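Local coordinates for chitinase (Thermococcus chitonophagus, PDB 5XSW), which probably cleaves internal linkages of chitin as an endochitinase, this chain being the glycan-bound C-terminal part of a longer protein, at residues 182-187 with 215-220. Sequence-based numbering, arbitrary orientation.
Sequences WVPNKY and WGTAVT
Trp182 and Thr217 bring the two backbones together, with their CA atoms 5.2 Å apart. Trp182 N donates a nearly straight hydrogen bond to Thr217 O at 2.9 Å. It lies at the end of the antiparallel pairing between strands 179-181 and 218-219. Beyond it, 182-187 leads into helix 186-199, with Asn185 as its N-cap.

The indole of Trp182 carries most of the side-chain contact. Its CG sits between the backbone N and the carbonyl carbon (chi1 89°), and the five-membered ring reaches the other segment. Val219 CG1 lies over one face in a CH-pi contact, 3.8 Å from the centroid of that ring. Pro184 CA covers the opposite face near the rim. Ala218 N meets the ring edge in plane, 3.6 Å from Trp182 CD1. The indole also packs edge-to-face with Trp239. An alanine in place of Trp182 would probably leave a gap between Val219 and Pro184 and deprive Trp239 of that partner.

Pro184 CG lies against Gly216 O at 3.2 Å. Thr217 CB touches Trp182 O at 3.6 Å. The OG1 of Thr217 is hydrogen-bonded to Met207 O of helix 203-214. Trp215, just after that helix, touches a bound N-acetylglucosamine (NDG). The arrangement is the end of an antiparallel strand pair, 179-181 with 218-219, in a small sheet, where 218-219 follows helix 203-214 beside the glycan pocket.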
loop_
_atom_site.group_PDB
_atom_site.type_symbol
_atom_site.label_atom_id
_atom_site.label_comp_id
_atom_site.label_asym_id
_atom_site.label_seq_id
_atom_site.Cartn_x
_atom_site.Cartn_y
_atom_site.Cartn_z
ATOM N N TRP A 182 11.083 16.462 -22.725
ATOM C CA TRP A 182 11.575 15.508 -23.730
ATOM C C TRP A 182 11.058 14.135 -23.364
ATOM O O TRP A 182 10.724 13.837 -22.193
ATOM C CB TRP A 182 13.134 15.515 -23.854
ATOM C CG TRP A 182 13.838 14.565 -22.932
ATOM C CD1 TRP A 182 13.732 14.539 -21.552
ATOM C CD2 TRP A 182 14.759 13.546 -23.280
ATOM N NE1 TRP A 182 14.545 13.559 -21.038
ATOM C CE2 TRP A 182 15.197 12.945 -22.075
ATOM C CE3 TRP A 182 15.291 13.079 -24.510
ATOM C CZ2 TRP A 182 16.100 11.886 -22.052
ATOM C CZ3 TRP A 182 16.191 12.003 -24.475
ATOM C CH2 TRP A 182 16.579 11.424 -23.259
ATOM N N VAL A 183 10.925 13.314 -24.384
ATOM C CA VAL A 183 10.437 11.965 -24.244
ATOM C C VAL A 183 11.669 11.052 -24.308
ATOM O O VAL A 183 12.322 10.987 -25.358
ATOM C CB VAL A 183 9.444 11.618 -25.381
ATOM C CG1 VAL A 183 9.168 10.108 -25.373
ATOM C CG2 VAL A 183 8.110 12.474 -25.225
ATOM N N PRO A 184 12.007 10.346 -23.202
ATOM C CA PRO A 184 13.268 9.566 -23.221
ATOM C C PRO A 184 13.369 8.495 -24.308
ATOM O O PRO A 184 14.444 8.282 -24.840
ATOM C CB PRO A 184 13.276 8.883 -21.824
ATOM C CG PRO A 184 12.538 9.903 -20.941
ATOM C CD PRO A 184 11.409 10.406 -21.847
ATOM N N ASN A 185 12.275 7.796 -24.616
ATOM C CA ASN A 185 12.323 6.833 -25.726
ATOM C C ASN A 185 10.919 6.496 -26.161
ATOM O O ASN A 185 9.941 6.897 -25.514
ATOM C CB ASN A 185 13.069 5.547 -25.340
ATOM C CG ASN A 185 12.415 4.819 -24.155
ATOM O OD1 ASN A 185 11.329 4.280 -24.278
ATOM N ND2 ASN A 185 13.147 4.696 -23.026
ATOM N N LYS A 186 10.819 5.757 -27.259
ATOM C CA LYS A 186 9.535 5.559 -27.902
ATOM C C LYS A 186 8.743 4.520 -27.166
ATOM O O LYS A 186 7.526 4.441 -27.361
ATOM C CB LYS A 186 9.767 5.126 -29.374
ATOM C CG LYS A 186 10.469 3.760 -29.449
ATOM C CD LYS A 186 10.679 3.333 -30.936
ATOM C CE LYS A 186 11.726 4.129 -31.668
ATOM N NZ LYS A 186 12.139 3.328 -32.888
ATOM N N TYR A 187 9.402 3.648 -26.378
ATOM C CA TYR A 187 8.621 2.622 -25.678
ATOM C C TYR A 187 7.836 3.293 -24.544
ATOM O O TYR A 187 6.675 2.984 -24.287
ATOM C CB TYR A 187 9.519 1.479 -25.146
ATOM C CG TYR A 187 10.323 0.923 -26.289
ATOM C CD1 TYR A 187 9.685 0.301 -27.356
ATOM C CD2 TYR A 187 11.710 1.090 -26.348
ATOM C CE1 TYR A 187 10.424 -0.167 -28.458
ATOM C CE2 TYR A 187 12.441 0.641 -27.443
ATOM C CZ TYR A 187 11.788 -0.005 -28.482
ATOM O OH TYR A 187 12.511 -0.444 -29.574
ATOM N N TRP A 215 12.503 14.341 -12.615
ATOM C CA TRP A 215 13.118 14.832 -13.853
ATOM C C TRP A 215 13.017 13.753 -14.943
ATOM O O TRP A 215 13.904 13.638 -15.766
ATOM C CB TRP A 215 14.614 15.191 -13.610
ATOM C CG TRP A 215 14.858 16.521 -12.974
ATOM C CD1 TRP A 215 15.068 16.768 -11.603
ATOM C CD2 TRP A 215 14.860 17.816 -13.614
ATOM N NE1 TRP A 215 15.298 18.110 -11.419
ATOM C CE2 TRP A 215 15.153 18.779 -12.614
ATOM C CE3 TRP A 215 14.685 18.249 -14.942
ATOM C CZ2 TRP A 215 15.284 20.154 -12.897
ATOM C CZ3 TRP A 215 14.826 19.629 -15.225
ATOM C CH2 TRP A 215 15.077 20.570 -14.192
ATOM N N GLY A 216 11.963 12.940 -14.947
ATOM C CA GLY A 216 11.978 11.781 -15.856
ATOM C C GLY A 216 11.883 12.219 -17.317
ATOM O O GLY A 216 12.420 11.578 -18.216
ATOM N N THR A 217 11.280 13.381 -17.536
ATOM C CA THR A 217 10.787 13.801 -18.859
ATOM C C THR A 217 11.153 15.243 -19.135
ATOM O O THR A 217 10.486 15.905 -19.894
ATOM C CB THR A 217 9.245 13.665 -18.903
ATOM O OG1 THR A 217 8.738 14.319 -17.712
ATOM C CG2 THR A 217 8.851 12.197 -18.829
ATOM N N ALA A 218 12.214 15.735 -18.505
ATOM C CA ALA A 218 12.640 17.086 -18.769
ATOM C C ALA A 218 14.150 17.160 -18.644
ATOM O O ALA A 218 14.756 16.426 -17.860
ATOM C CB ALA A 218 11.980 18.070 -17.818
ATOM N N VAL A 219 14.759 18.060 -19.421
ATOM C CA VAL A 219 16.211 18.267 -19.318
ATOM C C VAL A 219 16.384 19.750 -19.046
ATOM O O VAL A 219 15.417 20.477 -19.135
ATOM C CB VAL A 219 16.973 17.845 -20.609
ATOM C CG1 VAL A 219 16.910 16.307 -20.784
ATOM C CG2 VAL A 219 16.375 18.594 -21.849
ATOM N N THR A 220 17.618 20.203 -18.772
ATOM C CA THR A 220 17.812 21.622 -18.465
ATOM C C THR A 220 19.225 22.049 -18.901
ATOM O O THR A 220 20.151 21.233 -18.940
ATOM C CB THR A 220 17.603 21.919 -16.911
ATOM O OG1 THR A 220 17.843 23.301 -16.651
ATOM C CG2 THR A 220 18.558 21.080 -16.057
#